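Local coordinates for N-acetyl-beta-D glucosaminidase (Rhizomucor miehei CAU432, PDB 4ZM6), which probably hydrolyses beta-linked N-acetylglucosamine through its glycoside hydrolase family 3 part and binds acetyl-CoA in a GNAT region credited with glucosamine N-acetylation, at residues 100-105 and 109-114; 158-163 and 635-640; 630-635 and 675-680. One frame throughout, in Å; residues are numbered along the deposited sequence.

How the contacts relate
Contact 1 is buried and wholly apolar: two successive helices of the family 3 glycosidase part pack leucine against alanine and valine. Contact 2 joins that part to the acetyltransferase, is only partly buried, and mixes a carboxylate, two arginine chains and a leucine. Contact 3, buried like contact 1, lies inside the acetyltransferase, beside the cofactor, and is the one with a hydrogen bond across it. Helix 627-642 serves both contacts 2 and 3, which share A635. Helix 108-125 of contact 1 touches both others: A111 meets M161 of contact 2, while T109 and N113 bond to D633 and to the K677 carbonyl of contact 3.

Contact 1. Residues 100-105 and 109-114; sequences MALGAL and TAARNV
L102 is the main bump of this contact, and A111 is the low place that receives it. The two methyls of L102 sit side by side against the alanine: CD1 rests 3.8 Å from A111 CB, and CD2 lies equally close to A111 CA, at 3.8 Å. Because A111 carries nothing beyond CB, the fork of L102 reaches down to the backbone of the other helix, and its CD2 also comes within 4.2 Å of A110 C. The first torsion of L102 (chi1 -71°) sets CG beside its own backbone N and opposite the carbonyl carbon, which sends the fork across the gap. V114, one turn after A110, raises the far bank of this hollow; its branch CG2 meets L102 CD2 at 4.2 Å. L105, one turn beyond L102, makes a second and smaller fit, laying CD1 4.2 Å from A110 CB. The pattern suits a helix hairpin: helices 99-105 and 108-125 follow each other within the glycosidase part, whose family has a TIM-barrel fold, and these short segments run at 147°, close to antiparallel, with axes 9.8 Å apart. M161 of helix 155-171 packs on both L102 and A111, and L367 of helix 357-368 lies against A110 and V114. R112, its CB directed away from helix 99-105, bonds instead through NH2 to the neighbouring N113 OD1 (2.9 Å). No hydrogen bond crosses between the segments, so this interface is mostly buried hydrocarbon, leucine methyls fitting against A110, A111 and V114; the polar groups of T109, R112 and N113 lie toward helix 627-642 and K677.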
loop_
_atom_site.group_PDB
_atom_site.type_symbol
_atom_site.label_atom_id
_atom_site.label_comp_id
_atom_site.label_asym_id
_atom_site.label_seq_id
_atom_site.Cartn_x
_atom_site.Cartn_y
_atom_site.Cartn_z
ATOM N N MET A 100 -16.007 17.264 -5.185
ATOM C CA MET A 100 -16.616 16.051 -5.752
ATOM C C MET A 100 -16.713 16.121 -7.278
ATOM O O MET A 100 -16.640 15.097 -7.955
ATOM C CB MET A 100 -17.992 15.746 -5.153
ATOM C CG MET A 100 -18.453 14.316 -5.429
ATOM S SD MET A 100 -19.921 13.792 -4.513
ATOM C CE MET A 100 -19.309 13.815 -2.832
ATOM N N ALA A 101 -16.871 17.323 -7.822
ATOM C CA ALA A 101 -16.829 17.500 -9.268
ATOM C C ALA A 101 -15.528 16.911 -9.793
ATOM O O ALA A 101 -15.545 16.037 -10.660
ATOM C CB ALA A 101 -16.943 18.972 -9.637
ATOM N N LEU A 102 -14.409 17.376 -9.235
ATOM C CA LEU A 102 -13.076 16.863 -9.579
ATOM C C LEU A 102 -12.948 15.353 -9.342
ATOM O O LEU A 102 -12.341 14.647 -10.150
ATOM C CB LEU A 102 -11.985 17.603 -8.789
ATOM C CG LEU A 102 -11.720 19.056 -9.186
ATOM C CD1 LEU A 102 -10.895 19.772 -8.127
ATOM C CD2 LEU A 102 -11.038 19.129 -10.547
ATOM N N GLY A 103 -13.507 14.863 -8.238
ATOM C CA GLY A 103 -13.510 13.429 -7.961
ATOM C C GLY A 103 -14.182 12.636 -9.068
ATOM O O GLY A 103 -13.658 11.622 -9.533
ATOM N N ALA A 104 -15.346 13.112 -9.493
ATOM C CA ALA A 104 -16.087 12.500 -10.593
ATOM C C ALA A 104 -15.304 12.584 -11.900
ATOM O O ALA A 104 -15.315 11.645 -12.698
ATOM C CB ALA A 104 -17.444 13.177 -10.751
ATOM N N LEU A 105 -14.645 13.726 -12.099
ATOM C CA LEU A 105 -13.753 13.958 -13.241
ATOM C C LEU A 105 -12.622 12.925 -13.263
ATOM O O LEU A 105 -12.323 12.335 -14.304
ATOM C CB LEU A 105 -13.172 15.377 -13.173
ATOM C CG LEU A 105 -12.812 16.061 -14.493
ATOM C CD1 LEU A 105 -12.441 17.513 -14.227
ATOM C CD2 LEU A 105 -11.686 15.338 -15.223
ATOM N N THR A 109 -4.298 15.490 -12.040
ATOM C CA THR A 109 -3.675 16.576 -12.791
ATOM C C THR A 109 -4.635 17.755 -12.938
ATOM O O THR A 109 -4.257 18.907 -12.709
ATOM C CB THR A 109 -3.215 16.109 -14.184
ATOM O OG1 THR A 109 -2.343 14.978 -14.043
ATOM C CG2 THR A 109 -2.487 17.236 -14.922
ATOM N N ALA A 110 -5.878 17.454 -13.305
ATOM C CA ALA A 110 -6.925 18.477 -13.410
ATOM C C ALA A 110 -7.083 19.247 -12.095
ATOM O O ALA A 110 -7.084 20.478 -12.086
ATOM C CB ALA A 110 -8.250 17.847 -13.823
ATOM N N ALA A 111 -7.201 18.523 -10.987
ATOM C CA ALA A 111 -7.309 19.163 -9.682
ATOM C C ALA A 111 -6.097 20.018 -9.361
ATOM O O ALA A 111 -6.243 21.105 -8.809
ATOM C CB ALA A 111 -7.493 18.127 -8.593
ATOM N N ARG A 112 -4.907 19.510 -9.682
ATOM C CA ARG A 112 -3.664 20.235 -9.411
ATOM C C ARG A 112 -3.720 21.571 -10.123
ATOM O O ARG A 112 -3.491 22.615 -9.513
ATOM C CB ARG A 112 -2.441 19.441 -9.886
ATOM C CG ARG A 112 -1.095 20.118 -9.628
ATOM C CD ARG A 112 -0.022 19.622 -10.590
ATOM N NE ARG A 112 -0.310 19.987 -11.979
ATOM C CZ ARG A 112 0.336 19.514 -13.047
ATOM N NH1 ARG A 112 1.338 18.647 -12.914
ATOM N NH2 ARG A 112 -0.018 19.912 -14.262
ATOM N N ASN A 113 -4.050 21.521 -11.409
ATOM C CA ASN A 113 -4.163 22.725 -12.220
ATOM C C ASN A 113 -5.188 23.712 -11.690
ATOM O O ASN A 113 -4.948 24.919 -11.691
ATOM C CB ASN A 113 -4.471 22.360 -13.671
ATOM C CG ASN A 113 -3.293 21.698 -14.355
ATOM O OD1 ASN A 113 -2.136 21.939 -13.997
ATOM N ND2 ASN A 113 -3.575 20.855 -15.334
ATOM N N VAL A 114 -6.326 23.204 -11.231
ATOM C CA VAL A 114 -7.345 24.069 -10.641
ATOM C C VAL A 114 -6.759 24.839 -9.460
ATOM O O VAL A 114 -6.937 26.048 -9.361
ATOM C CB VAL A 114 -8.591 23.272 -10.211
ATOM C CG1 VAL A 114 -9.468 24.085 -9.275
ATOM C CG2 VAL A 114 -9.383 22.856 -11.438
#

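Contact 2. Residues 158-163 and 635-640; sequences VARMGL and ALEHFR
E637 meets the aliphatic stem of R160. The glutamate leaves helix 627-642 with CG opposite its carbonyl carbon (chi1 -77°) and extends beyond that point, so the carboxylate of E637 lies across the CG-CD part of R160; OE2 comes 3.2 Å from R160 CD, and E637 CG lies 3.8 Å from R160 CG. The charged ends do not pair. R160 NE and E637 OE1 are 4.3 Å apart, beyond a salt bridge, and this oxygen stands well out of the guanidinium plane, so no N-H is aimed at it; the attraction is probably a general one between opposite charges. OE2 is hydrogen-bonded to OG of S108, at the start of helix 108-125, which probably helps to orient the carboxylate. The contact is a helix crossing between the glycosidase and acetyltransferase parts of the chain: 158-163 belongs to the former and 635-640 to the long helix that follows the acetyl-CoA-binding loop of the GNAT fold. Their axes pass 10.8 Å apart at a steep 74°, which limits the meeting to a few side chains. One turn after E637, R640 reaches over to L163. Its stem starts opposite the backbone N (chi1 -175°) and runs extended to CD, which touches L163 CB at 3.8 Å, while R640 CG faces L163 CD2 at 4.0 Å; the two side chains pass each other heading opposite ways. A bend at chi3 then turns the guanidinium back, placing the carbonyl O of L636 3.9 Å above the centre of one face. R640 NE is held by a salt bridge to E167, farther along helix 155-171, whose side chain also touches R112; its negative charge may offset the nearness of the two arginines.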
loop_
_atom_site.group_PDB
_atom_site.type_symbol
_atom_site.label_atom_id
_atom_site.label_comp_id
_atom_site.label_asym_id
_atom_site.label_seq_id
_atom_site.Cartn_x
_atom_site.Cartn_y
_atom_site.Cartn_z
ATOM N N VAL A 158 -9.669 10.362 -2.374
ATOM C CA VAL A 158 -9.577 11.622 -1.647
ATOM C C VAL A 158 -8.110 12.006 -1.424
ATOM O O VAL A 158 -7.753 13.175 -1.502
ATOM C CB VAL A 158 -10.347 11.554 -0.307
ATOM C CG1 VAL A 158 -10.098 12.796 0.541
ATOM C CG2 VAL A 158 -11.841 11.388 -0.561
ATOM N N ALA A 159 -7.263 11.018 -1.162
ATOM C CA ALA A 159 -5.832 11.256 -0.983
ATOM C C ALA A 159 -5.201 11.731 -2.277
ATOM O O ALA A 159 -4.503 12.749 -2.312
ATOM C CB ALA A 159 -5.148 9.983 -0.516
ATOM N N ARG A 160 -5.455 10.966 -3.333
ATOM C CA ARG A 160 -4.944 11.243 -4.670
ATOM C C ARG A 160 -5.214 12.694 -5.067
ATOM O O ARG A 160 -4.296 13.417 -5.463
ATOM C CB ARG A 160 -5.608 10.296 -5.672
ATOM C CG ARG A 160 -4.878 10.146 -6.994
ATOM C CD ARG A 160 -5.848 9.825 -8.125
ATOM N NE ARG A 160 -6.785 8.762 -7.770
ATOM C CZ ARG A 160 -7.944 8.534 -8.388
ATOM N NH1 ARG A 160 -8.343 9.290 -9.413
ATOM N NH2 ARG A 160 -8.720 7.542 -7.967
ATOM N N MET A 161 -6.475 13.110 -4.932
ATOM C CA MET A 161 -6.905 14.447 -5.338
ATOM C C MET A 161 -6.437 15.500 -4.336
ATOM O O MET A 161 -6.077 16.612 -4.721
ATOM C CB MET A 161 -8.425 14.514 -5.471
ATOM C CG MET A 161 -9.062 13.512 -6.433
ATOM S SD MET A 161 -8.577 13.548 -8.173
ATOM C CE MET A 161 -8.634 15.292 -8.461
ATOM N N GLY A 162 -6.447 15.147 -3.054
ATOM C CA GLY A 162 -6.022 16.056 -1.989
ATOM C C GLY A 162 -4.583 16.514 -2.149
ATOM O O GLY A 162 -4.316 17.716 -2.231
ATOM N N LEU A 163 -3.658 15.552 -2.182
ATOM C CA LEU A 163 -2.238 15.826 -2.450
ATOM C C LEU A 163 -2.059 16.771 -3.627
ATOM O O LEU A 163 -1.291 17.728 -3.550
ATOM C CB LEU A 163 -1.474 14.535 -2.776
ATOM C CG LEU A 163 -0.499 13.979 -1.741
ATOM C CD1 LEU A 163 -1.224 13.323 -0.576
ATOM C CD2 LEU A 163 0.419 12.980 -2.424
ATOM N N ALA A 635 1.651 8.575 -13.274
ATOM C CA ALA A 635 3.040 9.009 -13.278
ATOM C C ALA A 635 3.288 10.193 -12.339
ATOM O O ALA A 635 4.211 10.149 -11.525
ATOM C CB ALA A 635 3.488 9.350 -14.693
ATOM N N LEU A 636 2.473 11.242 -12.443
ATOM C CA LEU A 636 2.680 12.435 -11.614
ATOM C C LEU A 636 2.298 12.192 -10.166
ATOM O O LEU A 636 2.888 12.785 -9.267
ATOM C CB LEU A 636 1.912 13.641 -12.149
ATOM C CG LEU A 636 2.081 14.020 -13.624
ATOM C CD1 LEU A 636 1.864 15.522 -13.785
ATOM C CD2 LEU A 636 3.438 13.621 -14.195
ATOM N N GLU A 637 1.312 11.329 -9.941
ATOM C CA GLU A 637 0.924 10.961 -8.578
ATOM C C GLU A 637 2.074 10.256 -7.872
ATOM O O GLU A 637 2.332 10.518 -6.699
ATOM C CB GLU A 637 -0.329 10.076 -8.574
ATOM C CG GLU A 637 -1.619 10.846 -8.821
ATOM C CD GLU A 637 -2.708 10.004 -9.464
ATOM O OE1 GLU A 637 -2.745 8.772 -9.231
ATOM O OE2 GLU A 637 -3.536 10.588 -10.202
ATOM N N HIS A 638 2.765 9.372 -8.590
ATOM C CA HIS A 638 3.937 8.698 -8.040
ATOM C C HIS A 638 5.047 9.697 -7.714
ATOM O O HIS A 638 5.546 9.716 -6.593
ATOM C CB HIS A 638 4.469 7.624 -8.988
ATOM C CG HIS A 638 5.795 7.075 -8.570
ATOM N ND1 HIS A 638 6.916 7.138 -9.369
ATOM C CD2 HIS A 638 6.192 6.506 -7.406
ATOM C CE1 HIS A 638 7.941 6.608 -8.725
ATOM N NE2 HIS A 638 7.529 6.220 -7.531
ATOM N N PHE A 639 5.420 10.519 -8.691
ATOM C CA PHE A 639 6.426 11.551 -8.478
ATOM C C PHE A 639 6.061 12.410 -7.281
ATOM O O PHE A 639 6.900 12.696 -6.429
ATOM C CB PHE A 639 6.537 12.473 -9.691
ATOM C CG PHE A 639 7.097 11.821 -10.926
ATOM C CD1 PHE A 639 8.149 10.915 -10.856
ATOM C CD2 PHE A 639 6.599 12.165 -12.176
ATOM C CE1 PHE A 639 8.657 10.334 -12.004
ATOM C CE2 PHE A 639 7.112 11.593 -13.327
ATOM C CZ PHE A 639 8.138 10.674 -13.241
ATOM N N ARG A 640 4.798 12.817 -7.235
ATOM C CA ARG A 640 4.292 13.691 -6.186
ATOM C C ARG A 640 4.528 13.102 -4.796
ATOM O O ARG A 640 5.017 13.794 -3.906
ATOM C CB ARG A 640 2.799 13.952 -6.417
ATOM C CG ARG A 640 2.157 14.937 -5.460
ATOM C CD ARG A 640 0.715 15.217 -5.850
ATOM N NE ARG A 640 0.592 15.766 -7.207
ATOM C CZ ARG A 640 -0.074 15.210 -8.223
ATOM N NH1 ARG A 640 -0.713 14.051 -8.091
ATOM N NH2 ARG A 640 -0.105 15.829 -9.395
#

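Contact 3. Residues 630-635 and 675-680; sequences LLHDAA and SKKGWR. With ACO (acetyl coenzyme *a), chain C.
Beside the acetyl-CoA site of the GNAT domain, H632 and W679 link the helix after the glycine-rich cofactor loop (G624, G626, G628) to the turn that follows helix 665-677. W679 NE1 donates to H632 NE2 over 3.2 Å, nearly straight at 164°. The bond lies close to both ring planes, yet the rings meet rim to rim and stand almost perpendicular, at 83°. On its other nitrogen, H632 ND1 gives a weak bond of 3.4 Å to D633 OD1, which T109 also engages; bonded at both nitrogens, the imidazole is limited in its rotation. K677 passes the rim of one face of that ring, its CG 4.2 Å above the plane, and its NZ is hydrogen-bonded to OG1 of T629, an acetyl-CoA-binding residue. The helix that carries K677 ends in a Schellman motif: G678, at phi 125°, turns the chain out, and its N bonds to S675 O at 2.9 Å. This turn brings W679 back toward helix 627-642, where the indole also packs on L613, I647 and L649 of the central sheet and meets F674 edge to face. K676, just before, runs off toward the cofactor; its NZ approaches the 3'-phosphate oxygen O9A of acetyl-CoA, modelled as a hydrogen bond too short (2.4 Å) to be exact, and forms a weak, long ion pair with E366.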
loop_
_atom_site.group_PDB
_atom_site.type_symbol
_atom_site.label_atom_id
_atom_site.label_comp_id
_atom_site.label_asym_id
_atom_site.label_seq_id
_atom_site.Cartn_x
_atom_site.Cartn_y
_atom_site.Cartn_z
ATOM N N LEU A 630 -5.120 8.767 -17.783
ATOM C CA LEU A 630 -4.987 7.821 -16.671
ATOM C C LEU A 630 -3.532 7.571 -16.314
ATOM O O LEU A 630 -3.124 7.757 -15.164
ATOM C CB LEU A 630 -5.636 6.480 -17.002
ATOM C CG LEU A 630 -6.985 6.237 -16.343
ATOM C CD1 LEU A 630 -8.048 7.192 -16.870
ATOM C CD2 LEU A 630 -7.392 4.790 -16.576
ATOM N N LEU A 631 -2.766 7.147 -17.319
ATOM C CA LEU A 631 -1.363 6.771 -17.147
ATOM C C LEU A 631 -0.529 7.966 -16.729
ATOM O O LEU A 631 0.318 7.864 -15.845
ATOM C CB LEU A 631 -0.805 6.181 -18.448
ATOM C CG LEU A 631 -1.401 4.839 -18.875
ATOM C CD1 LEU A 631 -0.978 4.469 -20.286
ATOM C CD2 LEU A 631 -1.017 3.744 -17.893
ATOM N N HIS A 632 -0.778 9.093 -17.383
ATOM C CA HIS A 632 -0.081 10.339 -17.102
ATOM C C HIS A 632 -0.242 10.759 -15.638
ATOM O O HIS A 632 0.720 11.171 -14.986
ATOM C CB HIS A 632 -0.623 11.416 -18.038
ATOM C CG HIS A 632 -0.075 12.780 -17.784
ATOM N ND1 HIS A 632 -0.501 13.566 -16.737
ATOM C CD2 HIS A 632 0.843 13.508 -18.453
ATOM C CE1 HIS A 632 0.143 14.716 -16.764
ATOM N NE2 HIS A 632 0.963 14.706 -17.795
ATOM N N ASP A 633 -1.463 10.646 -15.129
ATOM C CA ASP A 633 -1.757 10.974 -13.740
ATOM C C ASP A 633 -1.084 10.006 -12.765
ATOM O O ASP A 633 -0.546 10.425 -11.739
ATOM C CB ASP A 633 -3.272 11.004 -13.521
ATOM C CG ASP A 633 -3.924 12.225 -14.149
ATOM O OD1 ASP A 633 -3.414 12.724 -15.178
ATOM O OD2 ASP A 633 -4.939 12.698 -13.607
ATOM N N ALA A 634 -1.105 8.717 -13.091
ATOM C CA ALA A 634 -0.393 7.708 -12.300
ATOM C C ALA A 634 1.082 8.068 -12.185
ATOM O O ALA A 634 1.685 7.913 -11.129
ATOM C CB ALA A 634 -0.553 6.327 -12.921
ATOM N N ALA A 635 1.651 8.575 -13.274
ATOM C CA ALA A 635 3.040 9.009 -13.278
ATOM C C ALA A 635 3.288 10.193 -12.339
ATOM O O ALA A 635 4.211 10.149 -11.525
ATOM C CB ALA A 635 3.488 9.350 -14.693
ATOM N N SER A 675 1.500 20.184 -22.980
ATOM C CA SER A 675 1.405 21.590 -22.553
ATOM C C SER A 675 0.029 21.884 -21.968
ATOM O O SER A 675 -0.084 22.570 -20.950
ATOM C CB SER A 675 1.719 22.560 -23.690
ATOM O OG SER A 675 1.208 22.081 -24.910
ATOM N N LYS A 676 -1.004 21.319 -22.586
ATOM C CA LYS A 676 -2.381 21.476 -22.114
ATOM C C LYS A 676 -2.620 20.947 -20.694
ATOM O O LYS A 676 -3.527 21.420 -20.011
ATOM C CB LYS A 676 -3.340 20.788 -23.083
ATOM C CG LYS A 676 -4.780 21.239 -22.964
ATOM C CD LYS A 676 -5.410 21.326 -24.345
ATOM C CE LYS A 676 -6.814 21.899 -24.279
ATOM N NZ LYS A 676 -7.719 21.057 -23.446
ATOM N N LYS A 677 -1.825 19.964 -20.269
ATOM C CA LYS A 677 -1.872 19.435 -18.900
ATOM C C LYS A 677 -1.072 20.295 -17.925
ATOM O O LYS A 677 -1.196 20.126 -16.713
ATOM C CB LYS A 677 -1.317 18.008 -18.841
ATOM C CG LYS A 677 -2.062 16.993 -19.691
ATOM C CD LYS A 677 -3.242 16.385 -18.961
ATOM C CE LYS A 677 -3.914 15.325 -19.817
ATOM N NZ LYS A 677 -5.351 15.163 -19.466
ATOM N N GLY A 678 -0.234 21.189 -18.445
ATOM C CA GLY A 678 0.523 22.117 -17.603
ATOM C C GLY A 678 2.030 22.103 -17.782
ATOM O O GLY A 678 2.721 22.908 -17.160
ATOM N N TRP A 679 2.547 21.197 -18.613
ATOM C CA TRP A 679 3.982 21.128 -18.877
ATOM C C TRP A 679 4.447 22.388 -19.589
ATOM O O TRP A 679 3.812 22.825 -20.541
ATOM C CB TRP A 679 4.328 19.908 -19.744
ATOM C CG TRP A 679 4.225 18.586 -19.037
ATOM C CD1 TRP A 679 3.121 17.796 -18.931
ATOM C CD2 TRP A 679 5.273 17.900 -18.342
ATOM N NE1 TRP A 679 3.414 16.668 -18.215
ATOM C CE2 TRP A 679 4.728 16.703 -17.843
ATOM C CE3 TRP A 679 6.615 18.184 -18.089
ATOM C CZ2 TRP A 679 5.477 15.784 -17.113
ATOM C CZ3 TRP A 679 7.361 17.270 -17.364
ATOM C CH2 TRP A 679 6.787 16.085 -16.882
ATOM N N ARG A 680 5.559 22.954 -19.126
ATOM C CA ARG A 680 6.152 24.135 -19.746
ATOM C C ARG A 680 7.151 23.744 -20.855
ATOM O O ARG A 680 8.322 23.470 -20.579
ATOM C CB ARG A 680 6.828 25.007 -18.675
HETATM N N1A ACO C . -14.697 11.867 -25.235
HETATM C C2A ACO C . -14.323 12.915 -26.005
HETATM N N3A ACO C . -13.057 13.387 -26.047
HETATM C C4A ACO C . -12.066 12.816 -25.312
HETATM C C5A ACO C . -12.408 11.673 -24.443
HETATM C C6A ACO C . -13.814 11.208 -24.442
HETATM N N6A ACO C . -14.188 10.159 -23.671
HETATM N N7A ACO C . -11.281 11.308 -23.823
HETATM C C8A ACO C . -10.294 12.140 -24.246
HETATM N N9A ACO C . -10.760 13.046 -25.128
HETATM C C1B ACO C . -9.943 14.100 -25.791
HETATM C C2B ACO C . -9.997 15.430 -25.044
HETATM O O2B ACO C . -10.224 16.505 -25.965
HETATM C C3B ACO C . -8.665 15.559 -24.320
HETATM O O3B ACO C . -8.148 16.902 -24.256
HETATM P P3B ACO C . -7.486 17.767 -25.461
HETATM O O7A ACO C . -6.023 17.373 -25.470
HETATM O O8A ACO C . -8.272 17.418 -26.704
HETATM O O9A ACO C . -7.706 19.180 -25.000
HETATM C C4B ACO C . -7.745 14.577 -25.043
HETATM O O4B ACO C . -8.569 13.692 -25.818
HETATM C C5B ACO C . -6.883 13.796 -24.059
HETATM O O5B ACO C . -6.563 12.548 -24.657
HETATM P P1A ACO C . -6.466 11.193 -23.810
HETATM O O1A ACO C . -7.482 10.234 -24.384
HETATM O O2A ACO C . -6.441 11.455 -22.329
HETATM O O3A ACO C . -4.979 10.824 -24.285
HETATM P P2A ACO C . -4.710 9.618 -25.299
HETATM O O4A ACO C . -5.265 8.358 -24.675
HETATM O O5A ACO C . -5.163 10.009 -26.676
HETATM O O6A ACO C . -3.106 9.591 -25.272
HETATM C CBP ACO C . -1.028 10.398 -26.221
HETATM C CCP ACO C . -2.364 10.765 -25.596
HETATM C CDP ACO C . -0.192 9.609 -25.224
HETATM C CEP ACO C . -0.292 11.683 -26.569
HETATM C CAP ACO C . -1.332 9.570 -27.471
HETATM O OAP ACO C . -1.772 10.432 -28.516
HETATM C C9P ACO C . -0.167 8.752 -27.949
HETATM O O9P ACO C . -0.082 7.583 -27.597
HETATM N N8P ACO C . 0.725 9.319 -28.760
HETATM C C7P ACO C . 1.834 8.549 -29.286
HETATM C C6P ACO C . 2.917 9.414 -29.909
HETATM C C5P ACO C . 3.721 10.255 -28.933
HETATM O O5P ACO C . 4.211 11.269 -29.400
HETATM N N4P ACO C . 3.918 9.889 -27.656
HETATM C C3P ACO C . 4.759 10.669 -26.743
HETATM C C2P ACO C . 6.222 10.210 -26.735
HETATM S S1P ACO C . 7.335 11.435 -26.088
HETATM C C ACO C . 7.401 11.129 -24.457
HETATM O O ACO C . 6.691 10.274 -23.958
HETATM C CH3 ACO C . 8.350 11.945 -23.639
#